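Local coordinates for protein putative Xylose isomerase (Rhodospirillum rubrum, PDB 3QXB) that probably acts as an isomerase of the xylose isomerase-like TIM-barrel family and binds iron or manganese ions, at residues S173-P179 against I206-L211; Y113-K117 against M159-L163; S188-A194 against H231-C236. All coordinates share one frame; numbering follows the deposited sequence.

Contact 1: residues S173-P179 against I206-L211. With FE (Fe (III) ion), chain E.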
# COMPACT_ATOMS: atom_id res chain seq x y z
N SER A 173 -18.95 17.31 8.07
CA SER A 173 -20.38 16.95 8.09
C SER A 173 -20.65 15.46 8.17
O SER A 173 -21.75 15.08 8.54
CB SER A 173 -21.03 17.42 6.80
OG SER A 173 -20.92 18.80 6.71
N MSE A 174 -19.68 14.63 7.80
CA MSE A 174 -19.89 13.19 7.69
C MSE A 174 -18.61 12.37 7.76
O MSE A 174 -17.52 12.83 7.33
CB MSE A 174 -20.69 12.87 6.41
CG MSE A 174 -21.17 11.43 6.30
SE MSE A 174 -22.37 11.20 4.75
CE MSE A 174 -23.92 12.11 5.41
N LEU A 175 -18.73 11.18 8.33
CA LEU A 175 -17.66 10.16 8.25
C LEU A 175 -18.19 8.92 7.52
O LEU A 175 -19.41 8.63 7.59
CB LEU A 175 -17.16 9.76 9.63
CG LEU A 175 -16.49 10.82 10.47
CD1 LEU A 175 -16.10 10.16 11.83
CD2 LEU A 175 -15.26 11.48 9.75
N TYR A 176 -17.31 8.21 6.82
CA TYR A 176 -17.70 6.95 6.15
C TYR A 176 -16.89 5.74 6.62
O TYR A 176 -15.71 5.85 6.95
CB TYR A 176 -17.55 7.00 4.64
CG TYR A 176 -18.13 8.18 3.93
CD1 TYR A 176 -19.47 8.24 3.59
CD2 TYR A 176 -17.32 9.19 3.53
CE1 TYR A 176 -19.97 9.31 2.90
CE2 TYR A 176 -17.80 10.24 2.85
CZ TYR A 176 -19.12 10.31 2.55
OH TYR A 176 -19.55 11.38 1.86
N VAL A 177 -17.55 4.58 6.61
CA VAL A 177 -16.94 3.29 6.81
C VAL A 177 -17.14 2.49 5.54
O VAL A 177 -18.26 2.40 5.05
CB VAL A 177 -17.58 2.51 7.99
CG1 VAL A 177 -16.97 1.10 8.10
CG2 VAL A 177 -17.39 3.29 9.27
N GLU A 178 -16.08 1.87 5.02
CA GLU A 178 -16.18 1.04 3.82
C GLU A 178 -16.12 -0.42 4.19
O GLU A 178 -15.06 -0.89 4.62
CB GLU A 178 -15.02 1.34 2.84
CG GLU A 178 -14.89 0.36 1.72
CD GLU A 178 -13.87 0.77 0.66
OE1 GLU A 178 -12.91 1.50 0.98
OE2 GLU A 178 -14.00 0.31 -0.49
N PRO A 179 -17.23 -1.16 4.01
CA PRO A 179 -17.13 -2.58 4.26
C PRO A 179 -16.21 -3.31 3.27
O PRO A 179 -15.98 -2.84 2.13
CB PRO A 179 -18.59 -3.07 4.11
CG PRO A 179 -19.41 -1.88 4.45
CD PRO A 179 -18.64 -0.75 3.81
N ILE A 206 -22.05 13.88 14.27
CA ILE A 206 -22.35 13.95 12.85
C ILE A 206 -22.62 12.50 12.38
O ILE A 206 -22.19 11.53 13.00
CB ILE A 206 -21.18 14.62 12.02
CG1 ILE A 206 -19.86 13.91 12.28
CG2 ILE A 206 -21.10 16.14 12.32
CD1 ILE A 206 -18.67 14.18 11.28
N PRO A 207 -23.33 12.35 11.27
CA PRO A 207 -23.60 10.99 10.82
C PRO A 207 -22.37 10.21 10.39
O PRO A 207 -21.44 10.77 9.80
CB PRO A 207 -24.52 11.21 9.62
CG PRO A 207 -24.23 12.67 9.20
CD PRO A 207 -24.03 13.36 10.47
N VAL A 208 -22.36 8.92 10.71
CA VAL A 208 -21.38 7.97 10.16
C VAL A 208 -22.18 7.09 9.23
O VAL A 208 -23.23 6.54 9.60
CB VAL A 208 -20.68 7.16 11.29
CG1 VAL A 208 -19.70 6.09 10.75
CG2 VAL A 208 -19.99 8.11 12.26
N ARG A 209 -21.74 7.00 7.99
CA ARG A 209 -22.50 6.31 6.96
C ARG A 209 -21.59 5.31 6.25
O ARG A 209 -20.39 5.25 6.51
CB ARG A 209 -23.07 7.34 5.96
CG ARG A 209 -24.16 8.26 6.54
CD ARG A 209 -25.46 7.49 6.79
NE ARG A 209 -26.46 8.30 7.45
CZ ARG A 209 -26.68 8.32 8.77
NH1 ARG A 209 -25.93 7.60 9.63
NH2 ARG A 209 -27.62 9.11 9.24
N LEU A 210 -22.18 4.54 5.35
CA LEU A 210 -21.48 3.53 4.59
C LEU A 210 -21.08 4.10 3.23
O LEU A 210 -21.82 4.87 2.62
CB LEU A 210 -22.34 2.28 4.39
CG LEU A 210 -22.76 1.54 5.67
CD1 LEU A 210 -23.85 0.50 5.36
CD2 LEU A 210 -21.52 0.86 6.29
N LEU A 211 -19.86 3.75 2.80
CA LEU A 211 -19.48 3.85 1.41
C LEU A 211 -19.30 2.41 0.94
O LEU A 211 -18.57 1.66 1.54
CB LEU A 211 -18.22 4.71 1.24
CG LEU A 211 -17.65 4.81 -0.17
CD1 LEU A 211 -16.89 6.15 -0.37
CD2 LEU A 211 -16.75 3.57 -0.48
FE FE E . -12.97 0.83 -2.33
O HOH W 1 -11.19 -0.63 -2.02
O HOH W 2 -11.52 2.03 -1.04

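Contact 2: residues Y113-K117 against M159-L163. With EDO (1,2-ethanediol), chain O.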
# COMPACT_ATOMS: atom_id res chain seq x y z
N TYR A 113 -6.99 5.28 15.90
CA TYR A 113 -7.64 6.52 16.34
C TYR A 113 -6.87 7.77 15.81
O TYR A 113 -7.41 8.63 15.16
CB TYR A 113 -7.75 6.54 17.87
CG TYR A 113 -8.55 7.72 18.37
CD1 TYR A 113 -7.98 8.96 18.44
CD2 TYR A 113 -9.89 7.56 18.82
CE1 TYR A 113 -8.68 10.06 18.90
CE2 TYR A 113 -10.60 8.63 19.26
CZ TYR A 113 -9.99 9.90 19.29
OH TYR A 113 -10.65 11.01 19.74
N GLN A 114 -5.59 7.81 16.08
CA GLN A 114 -4.75 8.95 15.77
C GLN A 114 -4.62 9.09 14.25
O GLN A 114 -4.65 10.20 13.69
CB GLN A 114 -3.39 8.78 16.46
CG GLN A 114 -2.47 10.03 16.29
CD GLN A 114 -1.17 9.99 17.06
OE1 GLN A 114 -0.53 11.03 17.24
NE2 GLN A 114 -0.76 8.81 17.50
N HIS A 115 -4.56 7.97 13.55
CA HIS A 115 -4.53 7.99 12.10
C HIS A 115 -5.69 8.77 11.55
O HIS A 115 -5.48 9.71 10.79
CB HIS A 115 -4.52 6.57 11.52
CG HIS A 115 -4.53 6.52 10.02
ND1 HIS A 115 -3.44 6.88 9.26
CD2 HIS A 115 -5.48 6.11 9.16
CE1 HIS A 115 -3.75 6.74 7.97
NE2 HIS A 115 -4.97 6.24 7.89
N LEU A 116 -6.92 8.38 11.94
CA LEU A 116 -8.13 9.04 11.49
C LEU A 116 -8.29 10.48 12.01
O LEU A 116 -8.78 11.36 11.27
CB LEU A 116 -9.35 8.18 11.85
CG LEU A 116 -10.74 8.58 11.35
CD1 LEU A 116 -10.75 9.01 9.88
CD2 LEU A 116 -11.70 7.44 11.61
N LYS A 117 -7.92 10.72 13.27
CA LYS A 117 -7.87 12.07 13.83
C LYS A 117 -7.01 12.98 12.95
O LYS A 117 -7.43 14.09 12.61
CB LYS A 117 -7.33 12.05 15.25
CG LYS A 117 -7.20 13.41 15.96
CD LYS A 117 -5.90 14.12 15.59
CE LYS A 117 -5.63 15.29 16.51
NZ LYS A 117 -4.52 16.12 16.03
N MSE A 159 -14.41 4.54 19.99
CA MSE A 159 -13.46 5.43 19.31
C MSE A 159 -14.12 6.26 18.21
O MSE A 159 -13.81 7.44 18.06
CB MSE A 159 -12.31 4.65 18.74
CG MSE A 159 -11.34 4.18 19.82
SE MSE A 159 -9.85 3.25 19.13
CE MSE A 159 -8.89 3.10 20.72
N TRP A 160 -14.98 5.63 17.40
CA TRP A 160 -15.56 6.32 16.26
C TRP A 160 -16.54 7.38 16.73
O TRP A 160 -16.71 8.40 16.08
CB TRP A 160 -16.23 5.36 15.26
CG TRP A 160 -15.22 4.82 14.26
CD1 TRP A 160 -14.22 3.95 14.50
CD2 TRP A 160 -15.11 5.17 12.87
NE1 TRP A 160 -13.49 3.72 13.36
CE2 TRP A 160 -14.00 4.47 12.35
CE3 TRP A 160 -15.82 6.03 12.03
CZ2 TRP A 160 -13.63 4.56 11.01
CZ3 TRP A 160 -15.44 6.12 10.72
CH2 TRP A 160 -14.35 5.40 10.22
N ILE A 161 -17.19 7.12 17.86
CA ILE A 161 -18.04 8.12 18.49
C ILE A 161 -17.27 9.37 18.84
O ILE A 161 -17.68 10.47 18.48
CB ILE A 161 -18.79 7.52 19.72
CG1 ILE A 161 -19.79 6.48 19.19
CG2 ILE A 161 -19.40 8.63 20.57
CD1 ILE A 161 -20.33 5.56 20.27
N GLU A 162 -16.15 9.20 19.53
CA GLU A 162 -15.28 10.31 19.89
C GLU A 162 -14.73 11.08 18.65
O GLU A 162 -14.62 12.30 18.66
CB GLU A 162 -14.09 9.77 20.67
CG GLU A 162 -13.54 10.73 21.67
CD GLU A 162 -12.46 10.17 22.60
OE1 GLU A 162 -12.29 8.94 22.76
OE2 GLU A 162 -11.79 11.00 23.22
N LEU A 163 -14.35 10.30 17.64
CA LEU A 163 -13.83 10.85 16.40
C LEU A 163 -14.92 11.60 15.61
O LEU A 163 -14.62 12.62 15.01
CB LEU A 163 -13.19 9.76 15.55
CG LEU A 163 -11.82 9.28 16.03
CD1 LEU A 163 -11.48 7.95 15.32
CD2 LEU A 163 -10.79 10.34 15.78
C1 EDO O . -8.41 15.19 19.23
O1 EDO O . -8.81 15.80 20.46
C2 EDO O . -9.37 14.04 18.93
O2 EDO O . -9.25 13.06 19.94

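Contact 3: residues S188-A194 against H231-C236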
# COMPACT_ATOMS: atom_id res chain seq x y z
N SER A 188 -18.02 -6.66 7.11
CA SER A 188 -17.78 -7.37 5.90
C SER A 188 -19.06 -7.52 5.13
O SER A 188 -19.20 -7.01 4.02
CB SER A 188 -17.19 -8.74 6.26
OG SER A 188 -16.92 -9.50 5.09
N SER A 189 -20.02 -8.24 5.71
CA SER A 189 -21.34 -8.47 5.08
C SER A 189 -22.26 -7.27 5.24
O SER A 189 -22.01 -6.38 6.06
CB SER A 189 -22.03 -9.68 5.70
OG SER A 189 -22.24 -9.46 7.09
N ALA A 190 -23.31 -7.26 4.44
CA ALA A 190 -24.39 -6.27 4.59
C ALA A 190 -24.98 -6.33 6.01
O ALA A 190 -25.23 -5.27 6.61
CB ALA A 190 -25.48 -6.49 3.48
N ALA A 191 -25.14 -7.53 6.58
CA ALA A 191 -25.56 -7.68 7.99
C ALA A 191 -24.59 -7.06 9.01
O ALA A 191 -25.03 -6.45 9.97
CB ALA A 191 -25.86 -9.16 8.35
N ASP A 192 -23.28 -7.22 8.81
CA ASP A 192 -22.29 -6.50 9.62
C ASP A 192 -22.47 -4.99 9.48
O ASP A 192 -22.52 -4.24 10.48
CB ASP A 192 -20.86 -6.80 9.18
CG ASP A 192 -20.41 -8.24 9.43
OD1 ASP A 192 -20.97 -8.96 10.26
OD2 ASP A 192 -19.40 -8.62 8.80
N ALA A 193 -22.54 -4.51 8.25
CA ALA A 193 -22.68 -3.07 8.02
C ALA A 193 -23.97 -2.52 8.67
O ALA A 193 -23.94 -1.46 9.30
CB ALA A 193 -22.61 -2.74 6.54
N ALA A 194 -25.09 -3.25 8.58
CA ALA A 194 -26.34 -2.80 9.23
C ALA A 194 -26.17 -2.73 10.76
O ALA A 194 -26.66 -1.81 11.40
CB ALA A 194 -27.50 -3.71 8.87
N HIS A 231 -29.10 -7.05 -2.21
CA HIS A 231 -29.04 -7.51 -0.83
C HIS A 231 -28.50 -6.39 0.07
O HIS A 231 -28.89 -6.24 1.22
CB HIS A 231 -28.16 -8.77 -0.74
CG HIS A 231 -27.90 -9.22 0.67
ND1 HIS A 231 -28.88 -9.74 1.47
CD2 HIS A 231 -26.75 -9.24 1.40
CE1 HIS A 231 -28.36 -10.03 2.66
NE2 HIS A 231 -27.07 -9.74 2.63
N TRP A 232 -27.59 -5.58 -0.49
CA TRP A 232 -27.02 -4.46 0.26
C TRP A 232 -28.10 -3.38 0.47
O TRP A 232 -28.27 -2.87 1.58
CB TRP A 232 -25.74 -3.95 -0.41
CG TRP A 232 -24.58 -4.79 0.03
CD1 TRP A 232 -24.22 -6.00 -0.45
CD2 TRP A 232 -23.69 -4.50 1.12
NE1 TRP A 232 -23.15 -6.49 0.26
CE2 TRP A 232 -22.80 -5.58 1.22
CE3 TRP A 232 -23.57 -3.43 2.01
CZ2 TRP A 232 -21.79 -5.62 2.17
CZ3 TRP A 232 -22.56 -3.47 2.97
CH2 TRP A 232 -21.69 -4.56 3.04
N MSE A 233 -28.88 -3.08 -0.57
CA MSE A 233 -29.99 -2.14 -0.39
C MSE A 233 -31.06 -2.68 0.58
O MSE A 233 -31.58 -1.92 1.41
CB MSE A 233 -30.62 -1.77 -1.73
CG MSE A 233 -29.66 -1.05 -2.68
SE MSE A 233 -28.69 0.42 -1.90
CE MSE A 233 -29.55 1.90 -2.80
N ASP A 234 -31.36 -3.97 0.51
CA ASP A 234 -32.36 -4.55 1.43
C ASP A 234 -31.99 -4.35 2.90
O ASP A 234 -32.82 -4.00 3.72
CB ASP A 234 -32.58 -6.04 1.16
CG ASP A 234 -33.23 -6.31 -0.20
OD1 ASP A 234 -33.90 -5.40 -0.75
OD2 ASP A 234 -33.04 -7.44 -0.73
N LEU A 235 -30.73 -4.53 3.25
CA LEU A 235 -30.32 -4.45 4.64
C LEU A 235 -29.77 -3.06 5.04
O LEU A 235 -29.82 -2.68 6.22
CB LEU A 235 -29.30 -5.56 4.93
CG LEU A 235 -29.79 -7.02 4.82
CD1 LEU A 235 -28.73 -7.89 5.48
CD2 LEU A 235 -31.22 -7.29 5.42
N CYS A 236 -29.24 -2.30 4.08
CA CYS A 236 -28.45 -1.09 4.39
C CYS A 236 -28.82 0.21 3.65
O CYS A 236 -28.21 1.22 3.89
CB CYS A 236 -26.97 -1.38 4.14
SG CYS A 236 -26.27 -2.72 5.15
O HOH W 3 -25.58 -10.25 4.90

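Contact 1: residues S173-P179 against I206-L211
Glu178 and Leu211 run side by side in the same direction, and the glutamate goes on to bind iron: Glu178 OE2 lies 2.2 Å from FE, while Glu178 CD passes 4.2 Å from Leu211 CD2. With CG anti to the backbone N (chi1 169°) and an extended chain beyond, the carboxylate is carried forward to the metal. Asp213, His244 and Glu286 bind the same iron with two waters; manganese is also modelled at this site. Leu211 O, against Pro179 CD and Glu178 CA, is buried without a hydrogen-bond partner. The backbones make a parallel ladder of four hydrogen bonds. Leu175 N gives to Pro207 O at 3.1 Å, and Val177 N to Arg209 O at 2.9 Å; in return Leu175 O and Val177 O accept from Arg209 N and Leu211 N. The last donor stands 42° out of the carbonyl plane of Val177. At the opposite end selenomethionine Met174 crosses Arg209 at about a right angle, Met174 SE 3.9 Å from Arg209 CG. The guanidinium turns back, its face over Pro207 CB, and Arg209 NH1 gives a 2.9 Å bond to Val208 O. Leu175, Val177, Val208 and Leu210 face outward, against helices 146-170 and 190-200; Tyr176 and Arg209, on the other face, touch Ala241 of strand 240-245. As neighbouring strands of the TIM barrel they join through helix 190-200 in a beta-alpha-beta crossover.

Contact 2: residues Y113-K117 against M159-L163
Tyr113 reaches from helix 106-125 across to helix 146-170, where its side chain meets Met159, Glu162 and Leu163. Tyr113 CB starts beside selenomethionine Met159, 4.1 Å from Met159 SE. Because CG stands anti to the backbone N (chi1 -173°), the ring swings toward the partner helix. Tyr113 CD2 then comes 3.8 Å from Met159 CB, which lies at the ring edge, in its plane. One atom further, Tyr113 CE2 is 3.6 Å from Met159 O and closer still to Leu163 CG. Leu163 slides past the tyrosine in the opposite direction and lays its CD2 over one face, 3.8 Å from the centroid of the Tyr113 ring and 15° off the normal, a CH-pi contact that also brings this methyl near CE1 and CZ. At the tip, Tyr113 OH touches the aliphatic Glu162 CG at 3.5 Å. Tyr113 OH also makes a hydrogen bond to EDO O2 whose 2.5 Å length is suspiciously short, with the donor undecided. This ethanediol, probably from the crystallisation liquor, rests its carbons against the CG of Lys117; the lysine's NZ forms a salt bridge with Asp121.

The two segments belong to helices of the outer layer of the TIM barrel, running nearly parallel at 24° with axes 10.6 Å apart, and no hydrogen bond crosses between them. Leu116 works on the side nearer the barrel. Leu116 CD2 lies over one face of the Trp160 indole, 3.7 Å from the centroid of the six-membered ring, and the two side chains cross at about a right angle. The same methyl also meets Leu163 CD1, so Leu163 touches both Tyr113 and Leu116. Thr131 and Met133 of strand 130-133 touch Leu116, while Phe101 and Phe135 meet the Trp160 ring.

Contact 3: residues S188-A194 against H231-C236
The methyl of Ala190 lies over one face of Trp232, the bond from CA to CB running nearly parallel to the indole plane: Ala190 CB stands 3.7 Å from the centroid of the five-membered ring and 17° off the normal, a CH-pi contact. The indole's first torsion (chi1 -84°) sets CG anti to the carbonyl carbon, and from there the ring reaches across to the start of helix 190-200. Its six-membered part continues under the backbone: Trp232 CZ2 lies 3.2 Å from Ala190 N, which stands over the same face, while Ser188 O sits at the ring edge, in plane. Ala193 CB approaches CZ3 obliquely. Ala190 is thus a knob in a hole formed by Trp232, His231, Leu235 and Cys236. Cys236 SG comes 3.1 Å from Ala190 O and 4.0 Å from Ala194 CB. At the His231 edge a water bridges the helices, accepting from Ala191 N at 3.2 Å and lying 2.8 Å from His231 NE2.

The start of helix 190-200 is fixed by a capping box. Ser189 OG, at the N-cap, accepts from Asp192 N, and Asp192 OD2 accepts in return from Ser189 N, which comes in from above the carboxylate plane. Ser188 N meets the anti lone pair of the same oxygen. With Ala190, Ala193 and Ala194 facing the partner, the helix axes come within 8.9 Å at 25°. Beneath this pair of outer TIM-barrel helices runs strand 208-213, where Leu210 touches both Ala193 and Cys236 and Val212 meets Trp232; helix 220-223 covers Ser188 and Ser189, and Met233 turns to strand 240-245.

How the contacts relate
From the N terminus, contact 2 comes first: 113-117 meets 159-163, closing a loop through strand 130-133 before contact 1 opens. Helix 146-170 leads directly into strand 174-177, and Trp160 packs on Val177 and Val208, so the two contacts touch although they are in series. Contact 1 then closes from 173-179 to 206-211, with helix 190-200 in between. Contact 3 opens inside that loop, at 188-194, and closes beyond it at 231-236; the two therefore cross. Pro179 packs on Trp232 and Ala193, so they also touch. Contacts 2 and 3, about 23 Å apart between centres, join helix pairs outside the barrel wall containing contact 1.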